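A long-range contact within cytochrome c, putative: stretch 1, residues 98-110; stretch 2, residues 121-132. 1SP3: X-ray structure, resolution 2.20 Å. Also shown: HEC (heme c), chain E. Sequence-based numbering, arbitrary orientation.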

ATOM      1  N   CYS A  98       9.097 -17.669   7.006  1.00 29.47           N
ATOM      2  CA  CYS A  98       7.932 -18.499   7.249  1.00 31.19           C
ATOM      3  C   CYS A  98       7.249 -18.110   8.471  1.00 31.70           C
ATOM      4  O   CYS A  98       6.099 -18.410   8.599  1.00 36.13           O
ATOM      5  CB  CYS A  98       8.253 -19.994   7.434  1.00 30.24           C
ATOM      6  SG  CYS A  98       9.020 -20.604   5.959  1.00 31.49           S
ATOM      7  N   LEU A  99       7.925 -17.411   9.365  1.00 31.29           N
ATOM      8  CA  LEU A  99       7.337 -17.033  10.651  1.00 28.54           C
ATOM      9  C   LEU A  99       6.461 -15.782  10.669  1.00 28.39           C
ATOM     10  O   LEU A  99       5.535 -15.677  11.526  1.00 26.82           O
ATOM     11  CB  LEU A  99       8.481 -16.851  11.649  1.00 27.35           C
ATOM     12  CG  LEU A  99       9.376 -18.080  11.691  1.00 27.89           C
ATOM     13  CD1 LEU A  99      10.646 -17.692  12.510  1.00 28.97           C
ATOM     14  CD2 LEU A  99       8.630 -19.333  12.283  1.00 22.73           C
ATOM     15  N   ILE A 100       6.756 -14.829   9.780  1.00 25.94           N
ATOM     16  CA  ILE A 100       6.037 -13.587   9.848  1.00 26.18           C
ATOM     17  C   ILE A 100       4.498 -13.813   9.622  1.00 27.59           C
ATOM     18  O   ILE A 100       3.664 -13.200  10.304  1.00 28.20           O
ATOM     19  CB  ILE A 100       6.670 -12.517   8.942  1.00 27.40           C
ATOM     20  CG1 ILE A 100       5.988 -11.129   9.078  1.00 28.17           C
ATOM     21  CG2 ILE A 100       6.658 -12.957   7.506  1.00 23.74           C
ATOM     22  CD1 ILE A 100       6.467 -10.437  10.265  1.00 35.36           C
ATOM     23  N   CYS A 101       4.104 -14.728   8.752  1.00 28.22           N
ATOM     24  CA  CYS A 101       2.662 -14.942   8.571  1.00 29.50           C
ATOM     25  C   CYS A 101       2.077 -15.989   9.485  1.00 29.02           C
ATOM     26  O   CYS A 101       0.878 -16.072   9.622  1.00 30.44           O
ATOM     27  CB  CYS A 101       2.334 -15.333   7.134  1.00 29.03           C
ATOM     28  SG  CYS A 101       2.739 -13.984   5.954  1.00 28.13           S
ATOM     29  N   HIS A 102       2.917 -16.831  10.030  1.00 29.38           N
ATOM     30  CA  HIS A 102       2.453 -18.046  10.731  1.00 29.86           C
ATOM     31  C   HIS A 102       2.702 -18.057  12.227  1.00 29.92           C
ATOM     32  O   HIS A 102       2.236 -18.964  12.894  1.00 30.04           O
ATOM     33  CB  HIS A 102       3.071 -19.287  10.069  1.00 28.20           C
ATOM     34  CG  HIS A 102       2.500 -19.571   8.694  1.00 28.06           C
ATOM     35  ND1 HIS A 102       1.171 -19.862   8.493  1.00 27.89           N
ATOM     36  CD2 HIS A 102       3.073 -19.629   7.471  1.00 26.84           C
ATOM     37  CE1 HIS A 102       0.936 -20.080   7.209  1.00 27.26           C
ATOM     38  NE2 HIS A 102       2.085 -19.984   6.570  1.00 30.44           N
ATOM     39  N   ASP A 103       3.421 -17.056  12.747  1.00 30.16           N
ATOM     40  CA  ASP A 103       3.595 -16.935  14.205  1.00 31.24           C
ATOM     41  C   ASP A 103       2.283 -16.716  15.004  1.00 32.72           C
ATOM     42  O   ASP A 103       1.550 -15.762  14.734  1.00 32.83           O
ATOM     43  CB  ASP A 103       4.585 -15.807  14.554  1.00 31.78           C
ATOM     44  CG  ASP A 103       4.627 -15.535  16.052  1.00 33.77           C
ATOM     45  OD1 ASP A 103       4.524 -14.338  16.438  1.00 28.85           O
ATOM     46  OD2 ASP A 103       4.708 -16.483  16.874  1.00 30.65           O
ATOM     47  N   THR A 104       2.007 -17.554  16.021  1.00 33.09           N
ATOM     48  CA  THR A 104       0.791 -17.363  16.779  1.00 32.55           C
ATOM     49  C   THR A 104       1.103 -16.759  18.149  1.00 34.03           C
ATOM     50  O   THR A 104       0.220 -16.543  18.903  1.00 30.66           O
ATOM     51  CB  THR A 104       0.000 -18.671  16.975  1.00 33.25           C
ATOM     52  OG1 THR A 104       0.808 -19.618  17.703  1.00 31.07           O
ATOM     53  CG2 THR A 104      -0.257 -19.354  15.642  1.00 29.60           C
ATOM     54  N   THR A 105       2.367 -16.500  18.468  1.00 36.27           N
ATOM     55  CA  THR A 105       2.633 -16.099  19.847  1.00 38.41           C
ATOM     56  C   THR A 105       2.485 -14.589  20.004  1.00 39.65           C
ATOM     57  O   THR A 105       2.415 -14.122  21.106  1.00 40.08           O
ATOM     58  CB  THR A 105       4.063 -16.454  20.255  1.00 38.94           C
ATOM     59  OG1 THR A 105       4.962 -15.771  19.339  1.00 36.77           O
ATOM     60  CG2 THR A 105       4.342 -17.989  20.137  1.00 36.91           C
ATOM     61  N   GLY A 106       2.538 -13.846  18.896  1.00 39.82           N
ATOM     62  CA  GLY A 106       2.477 -12.393  18.927  1.00 39.06           C
ATOM     63  C   GLY A 106       3.805 -11.820  19.284  1.00 38.58           C
ATOM     64  O   GLY A 106       3.918 -10.621  19.466  1.00 39.82           O
ATOM     65  N   THR A 107       4.844 -12.637  19.415  1.00 38.33           N
ATOM     66  CA  THR A 107       6.134 -12.027  19.772  1.00 37.09           C
ATOM     67  C   THR A 107       7.075 -11.879  18.571  1.00 36.78           C
ATOM     68  O   THR A 107       8.113 -11.202  18.691  1.00 37.82           O
ATOM     69  CB  THR A 107       6.878 -12.814  20.851  1.00 38.96           C
ATOM     70  OG1 THR A 107       7.352 -14.075  20.307  1.00 37.17           O
ATOM     71  CG2 THR A 107       5.956 -13.125  22.029  1.00 36.48           C
ATOM     72  N   TYR A 108       6.770 -12.549  17.446  1.00 34.01           N
ATOM     73  CA  TYR A 108       7.716 -12.513  16.332  1.00 32.65           C
ATOM     74  C   TYR A 108       7.703 -11.110  15.694  1.00 32.83           C
ATOM     75  O   TYR A 108       6.664 -10.578  15.355  1.00 31.99           O
ATOM     76  CB  TYR A 108       7.504 -13.636  15.309  1.00 30.68           C
ATOM     77  CG  TYR A 108       8.462 -13.554  14.114  1.00 29.98           C
ATOM     78  CD1 TYR A 108       9.725 -14.101  14.162  1.00 24.87           C
ATOM     79  CD2 TYR A 108       8.055 -12.950  12.901  1.00 30.34           C
ATOM     80  CE1 TYR A 108      10.565 -14.090  13.056  1.00 28.96           C
ATOM     81  CE2 TYR A 108       8.905 -12.952  11.788  1.00 31.08           C
ATOM     82  CZ  TYR A 108      10.154 -13.497  11.888  1.00 28.74           C
ATOM     83  OH  TYR A 108      10.991 -13.426  10.827  1.00 35.07           O
ATOM     84  N   VAL A 109       8.880 -10.503  15.614  1.00 33.95           N
ATOM     85  CA  VAL A 109       9.027  -9.134  15.149  1.00 34.71           C
ATOM     86  C   VAL A 109      10.343  -9.048  14.357  1.00 34.02           C
ATOM     87  O   VAL A 109      11.392  -9.518  14.835  1.00 35.30           O
ATOM     88  CB  VAL A 109       9.126  -8.128  16.333  1.00 34.71           C
ATOM     89  CG1 VAL A 109       9.529  -6.694  15.817  1.00 37.35           C
ATOM     90  CG2 VAL A 109       7.803  -8.034  17.101  1.00 38.27           C
ATOM     91  N   LYS A 110      10.285  -8.427  13.192  1.00 34.39           N
ATOM     92  CA  LYS A 110      11.443  -8.198  12.265  1.00 34.46           C
ATOM     93  C   LYS A 110      11.995  -6.826  12.620  1.00 36.11           C
ATOM     94  O   LYS A 110      11.270  -5.852  12.775  1.00 34.98           O
ATOM     95  CB  LYS A 110      10.982  -8.222  10.789  1.00 34.14           C
ATOM     96  CG  LYS A 110      10.587  -9.631  10.291  1.00 32.96           C
ATOM     97  CD  LYS A 110       9.883  -9.630   8.928  1.00 27.55           C
ATOM     98  CE  LYS A 110      10.830  -9.653   7.751  1.00 27.75           C
ATOM     99  NZ  LYS A 110      11.210 -10.972   7.317  1.00 23.79           N
ATOM    100  N   LYS A 121      17.085 -11.492  20.570  1.00 51.42           N
ATOM    101  CA  LYS A 121      16.471 -11.925  21.837  1.00 52.00           C
ATOM    102  C   LYS A 121      15.063 -12.495  21.685  1.00 50.72           C
ATOM    103  O   LYS A 121      14.289 -12.530  22.645  1.00 51.14           O
ATOM    104  CB  LYS A 121      16.458 -10.782  22.903  1.00 53.35           C
ATOM    105  CG  LYS A 121      17.880 -10.418  23.565  1.00 57.96           C
ATOM    106  CD  LYS A 121      18.183  -8.878  23.513  1.00 61.49           C
ATOM    107  CE  LYS A 121      17.879  -8.166  24.873  1.00 65.03           C
ATOM    108  NZ  LYS A 121      16.646  -7.265  24.801  1.00 65.24           N
ATOM    109  N   LEU A 122      14.710 -12.949  20.501  1.00 49.48           N
ATOM    110  CA  LEU A 122      13.456 -13.686  20.384  1.00 47.86           C
ATOM    111  C   LEU A 122      13.768 -15.110  20.773  1.00 48.03           C
ATOM    112  O   LEU A 122      14.922 -15.599  20.595  1.00 48.60           O
ATOM    113  CB  LEU A 122      12.866 -13.640  18.968  1.00 47.36           C
ATOM    114  CG  LEU A 122      12.436 -12.237  18.518  1.00 46.43           C
ATOM    115  CD1 LEU A 122      11.896 -12.243  17.090  1.00 40.65           C
ATOM    116  CD2 LEU A 122      11.489 -11.559  19.546  1.00 43.80           C
ATOM    117  N   ASP A 123      12.758 -15.789  21.307  1.00 45.94           N
ATOM    118  CA  ASP A 123      12.847 -17.223  21.403  1.00 44.78           C
ATOM    119  C   ASP A 123      12.440 -17.887  20.082  1.00 42.68           C
ATOM    120  O   ASP A 123      11.297 -18.344  19.915  1.00 43.31           O
ATOM    121  CB  ASP A 123      11.958 -17.694  22.533  1.00 45.56           C
ATOM    122  CG  ASP A 123      12.263 -19.114  22.958  1.00 48.54           C
ATOM    123  OD1 ASP A 123      11.906 -19.423  24.140  1.00 49.43           O
ATOM    124  OD2 ASP A 123      12.823 -19.961  22.187  1.00 46.19           O
ATOM    125  N   LEU A 124      13.355 -17.935  19.125  1.00 40.74           N
ATOM    126  CA  LEU A 124      13.017 -18.513  17.833  1.00 40.09           C
ATOM    127  C   LEU A 124      12.425 -19.918  17.898  1.00 40.55           C
ATOM    128  O   LEU A 124      11.454 -20.214  17.209  1.00 41.27           O
ATOM    129  CB  LEU A 124      14.198 -18.467  16.865  1.00 37.65           C
ATOM    130  CG  LEU A 124      14.613 -17.044  16.429  1.00 37.18           C
ATOM    131  CD1 LEU A 124      15.853 -17.164  15.568  1.00 31.21           C
ATOM    132  CD2 LEU A 124      13.522 -16.284  15.652  1.00 36.94           C
ATOM    133  N   ALA A 125      13.037 -20.802  18.678  1.00 41.30           N
ATOM    134  CA  ALA A 125      12.546 -22.165  18.772  1.00 41.89           C
ATOM    135  C   ALA A 125      11.082 -22.203  19.150  1.00 41.04           C
ATOM    136  O   ALA A 125      10.263 -22.843  18.463  1.00 42.60           O
ATOM    137  CB  ALA A 125      13.441 -23.018  19.749  1.00 42.41           C
ATOM    138  N   LYS A 126      10.749 -21.430  20.169  1.00 41.03           N
ATOM    139  CA  LYS A 126       9.384 -21.315  20.708  1.00 41.78           C
ATOM    140  C   LYS A 126       8.392 -20.756  19.701  1.00 40.45           C
ATOM    141  O   LYS A 126       7.301 -21.317  19.518  1.00 41.80           O
ATOM    142  CB  LYS A 126       9.356 -20.475  21.976  1.00 42.06           C
ATOM    143  CG  LYS A 126       8.097 -20.624  22.813  1.00 48.60           C
ATOM    144  CD  LYS A 126       7.944 -22.093  23.380  1.00 60.87           C
ATOM    145  CE  LYS A 126       9.257 -22.722  24.034  1.00 64.83           C
ATOM    146  NZ  LYS A 126       9.013 -23.455  25.343  1.00 68.65           N
ATOM    147  N   ILE A 127       8.792 -19.698  19.002  1.00 38.71           N
ATOM    148  CA  ILE A 127       7.980 -19.187  17.896  1.00 35.80           C
ATOM    149  C   ILE A 127       7.738 -20.302  16.860  1.00 34.88           C
ATOM    150  O   ILE A 127       6.588 -20.525  16.467  1.00 34.14           O
ATOM    151  CB  ILE A 127       8.654 -17.976  17.277  1.00 36.19           C
ATOM    152  CG1 ILE A 127       8.626 -16.806  18.309  1.00 35.15           C
ATOM    153  CG2 ILE A 127       8.062 -17.651  15.849  1.00 33.70           C
ATOM    154  CD1 ILE A 127       9.445 -15.573  17.971  1.00 28.90           C
ATOM    155  N   ALA A 128       8.804 -20.974  16.411  1.00 33.11           N
ATOM    156  CA  ALA A 128       8.692 -22.029  15.394  1.00 31.31           C
ATOM    157  C   ALA A 128       7.757 -23.144  15.816  1.00 32.91           C
ATOM    158  O   ALA A 128       7.032 -23.634  14.992  1.00 33.47           O
ATOM    159  CB  ALA A 128      10.017 -22.650  15.107  1.00 31.59           C
ATOM    160  N   GLN A 129       7.800 -23.558  17.091  1.00 33.57           N
ATOM    161  CA  GLN A 129       6.964 -24.651  17.574  1.00 35.14           C
ATOM    162  C   GLN A 129       5.497 -24.287  17.587  1.00 35.12           C
ATOM    163  O   GLN A 129       4.610 -25.172  17.409  1.00 35.72           O
ATOM    164  CB  GLN A 129       7.376 -25.037  18.982  1.00 34.92           C
ATOM    165  CG  GLN A 129       8.693 -25.785  19.030  1.00 40.17           C
ATOM    166  CD  GLN A 129       9.276 -25.785  20.417  1.00 47.52           C
ATOM    167  OE1 GLN A 129      10.474 -25.560  20.570  1.00 48.13           O
ATOM    168  NE2 GLN A 129       8.429 -26.028  21.439  1.00 51.84           N
ATOM    169  N   ASN A 130       5.218 -22.995  17.765  1.00 34.08           N
ATOM    170  CA  ASN A 130       3.828 -22.586  17.874  1.00 34.79           C
ATOM    171  C   ASN A 130       3.122 -22.067  16.609  1.00 34.17           C
ATOM    172  O   ASN A 130       2.021 -21.589  16.666  1.00 34.52           O
ATOM    173  CB  ASN A 130       3.703 -21.629  19.013  1.00 34.94           C
ATOM    174  CG  ASN A 130       3.852 -22.359  20.353  1.00 39.92           C
ATOM    175  OD1 ASN A 130       2.882 -22.947  20.804  1.00 41.04           O
ATOM    176  ND2 ASN A 130       5.116 -22.409  20.933  1.00 36.12           N
ATOM    177  N   VAL A 131       3.794 -22.207  15.478  1.00 34.27           N
ATOM    178  CA  VAL A 131       3.391 -21.672  14.175  1.00 33.65           C
ATOM    179  C   VAL A 131       2.002 -22.256  13.841  1.00 34.03           C
ATOM    180  O   VAL A 131       1.679 -23.394  14.212  1.00 34.26           O
ATOM    181  CB  VAL A 131       4.562 -22.137  13.322  1.00 34.36           C
ATOM    182  CG1 VAL A 131       4.292 -23.151  12.296  1.00 33.50           C
ATOM    183  CG2 VAL A 131       5.599 -21.041  13.015  1.00 32.35           C
ATOM    184  N   GLY A 132       1.167 -21.485  13.156  1.00 33.35           N
ATOM    185  CA  GLY A 132      -0.113 -21.989  12.718  1.00 32.33           C
ATOM    186  C   GLY A 132      -0.760 -21.042  11.680  1.00 32.60           C
ATOM    187  O   GLY A 132      -0.052 -20.300  10.974  1.00 31.30           O
TER
HETATM  188 FE   HEC E 803       2.099 -20.201   4.629  1.00 33.01          FE
HETATM  189  CHA HEC E 803      -0.893 -21.877   4.506  1.00 28.69           C
HETATM  190  CHB HEC E 803       3.581 -23.175   5.433  1.00 24.21           C
HETATM  191  CHC HEC E 803       5.102 -18.640   4.354  1.00 26.45           C
HETATM  192  CHD HEC E 803       0.611 -17.198   4.242  1.00 23.44           C
HETATM  193  NA  HEC E 803       1.453 -22.169   4.956  1.00 28.08           N
HETATM  194  C1A HEC E 803       0.181 -22.641   4.816  1.00 30.33           C
HETATM  195  C2A HEC E 803       0.136 -24.094   5.039  1.00 31.89           C
HETATM  196  C3A HEC E 803       1.380 -24.476   5.269  1.00 28.69           C
HETATM  197  C4A HEC E 803       2.227 -23.254   5.201  1.00 28.63           C
HETATM  198  CMA HEC E 803       1.865 -25.941   5.536  1.00 22.29           C
HETATM  199  CAA HEC E 803      -1.121 -25.006   4.969  1.00 32.10           C
HETATM  200  CBA HEC E 803      -1.729 -24.942   3.532  1.00 40.22           C
HETATM  201  CGA HEC E 803      -0.680 -25.297   2.488  1.00 45.84           C
HETATM  202  O1A HEC E 803      -0.097 -26.383   2.730  1.00 46.77           O
HETATM  203  O2A HEC E 803      -0.449 -24.561   1.437  1.00 49.78           O
HETATM  204  NB  HEC E 803       3.902 -20.784   4.833  1.00 29.49           N
HETATM  205  C1B HEC E 803       4.337 -22.031   5.166  1.00 28.69           C
HETATM  206  C2B HEC E 803       5.775 -21.999   5.135  1.00 27.48           C
HETATM  207  C3B HEC E 803       6.164 -20.772   4.827  1.00 29.14           C
HETATM  208  C4B HEC E 803       5.016 -19.967   4.650  1.00 30.00           C
HETATM  209  CMB HEC E 803       6.701 -23.217   5.478  1.00 25.25           C
HETATM  210  CAB HEC E 803       7.639 -20.264   4.627  1.00 29.25           C
HETATM  211  CBB HEC E 803       8.523 -20.871   3.773  1.00 24.78           C
HETATM  212  NC  HEC E 803       2.759 -18.219   4.315  1.00 30.00           N
HETATM  213  C1C HEC E 803       4.041 -17.798   4.278  1.00 27.04           C
HETATM  214  C2C HEC E 803       4.063 -16.355   4.139  1.00 30.39           C
HETATM  215  C3C HEC E 803       2.803 -15.922   4.094  1.00 29.67           C
HETATM  216  C4C HEC E 803       1.965 -17.130   4.193  1.00 26.79           C
HETATM  217  CMC HEC E 803       5.368 -15.532   4.062  1.00 29.45           C
HETATM  218  CAC HEC E 803       2.226 -14.453   3.994  1.00 31.89           C
HETATM  219  CBC HEC E 803       2.712 -13.452   3.236  1.00 29.87           C
HETATM  220  ND  HEC E 803       0.198 -19.650   4.407  1.00 31.81           N
HETATM  221  C1D HEC E 803      -0.197 -18.312   4.268  1.00 29.85           C
HETATM  222  C2D HEC E 803      -1.602 -18.273   4.145  1.00 27.86           C
HETATM  223  C3D HEC E 803      -2.043 -19.739   4.155  1.00 28.11           C
HETATM  224  C4D HEC E 803      -0.881 -20.504   4.378  1.00 32.39           C
HETATM  225  CMD HEC E 803      -2.536 -17.013   3.950  1.00 26.45           C
HETATM  226  CAD HEC E 803      -3.470 -20.286   4.077  1.00 25.30           C
HETATM  227  CBD HEC E 803      -4.054 -20.077   5.473  1.00 35.18           C
HETATM  228  CGD HEC E 803      -5.516 -20.435   5.640  1.00 39.60           C
HETATM  229  O1D HEC E 803      -6.119 -19.987   6.658  1.00 41.44           O
HETATM  230  O2D HEC E 803      -6.059 -21.159   4.762  1.00 45.71           O
HETATM  231  O   HOH W   1       4.464 -19.060  16.582  1.00 31.53           O
HETATM  232  O   HOH W   2      10.190 -14.643  21.699  1.00 53.26           O

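Ile127 lies at the apolar centre of this contact. It sits on the helix of residues 124-129, its CA-to-CB bond points toward the other stretch, and more of its surface is covered there than that of any other residue. Ile127 CG2 lies 4.0 Å from Leu99 CD2, and Ile127 CD1 lies 3.8 Å from Tyr108 CB, at the edge of the tyrosine ring.

Leu99 starts sideways to the helix, but the end of its side chain comes nearer. Leu99 CD2 packs 3.6 Å from Val131 CG2 and 4.1 Å from Ala128 CA. The alanine CB points away, so the leucine meets the helix backbone here. Leu122 extends the apolar layer beyond Ile127. Leu122 CD1 is 4.1 Å from Tyr108 CD1 and Leu122 CD2 is 3.5 Å from Thr107 O.

Asp103 is buried beside this layer, with Asp103 OD2 3.7 Å from Ile127 CG2. Its carboxylate accepts several bonds from the turn that follows it. Asp103 OD2 accepts from Thr105 N at 2.8 Å and from Thr105 OG1 at 2.6 Å. Asp103 OD1 accepts from Tyr108 N at 3.0 Å. The turn wraps around the acid, and the CA-to-CB bonds of Thr105 and Thr107 point toward the other stretch. Thr107 OG1 approaches Ile127 CD1 to 3.5 Å, and Thr105 OG1 lies 3.9 Å from Ile127 CG1.

Water 1 links the stretches at the same carboxylate. It donates to Asp103 OD2 and to Ile127 O, both at 2.6 Å, and accepts from Thr104 N at 2.9 Å. Two acceptors, which could not bond to each other, are thus bridged by the water.

Direct hydrogen bonds gather at the end of stretch 2, after the helix. Thr104 OG1 donates to Asn130 O across a short 2.5 Å. Gly132 N donates to His102 O at 2.8 Å, with a nearly straight angle of 164°. His102 ND1 returns a bond to Gly132 O, also 2.8 Å. Gly132 thus uses both its amide and its carbonyl on one residue. Val131 CA adds a CA-H...O contact to His102 O at 3.2 Å. A CB on Gly132 at the ideal position would come within 3.4 Å of Thr104 CG2, which is tight.

The bond from ND1 also bears on the heme. His102 NE2 coordinates the iron, HEC FE, at 1.9 Å, so Gly132 O holds the other nitrogen of the same ring. Cys98 SG and Cys101 SG bind the heme covalently, which anchors stretch 1 to it on its own account.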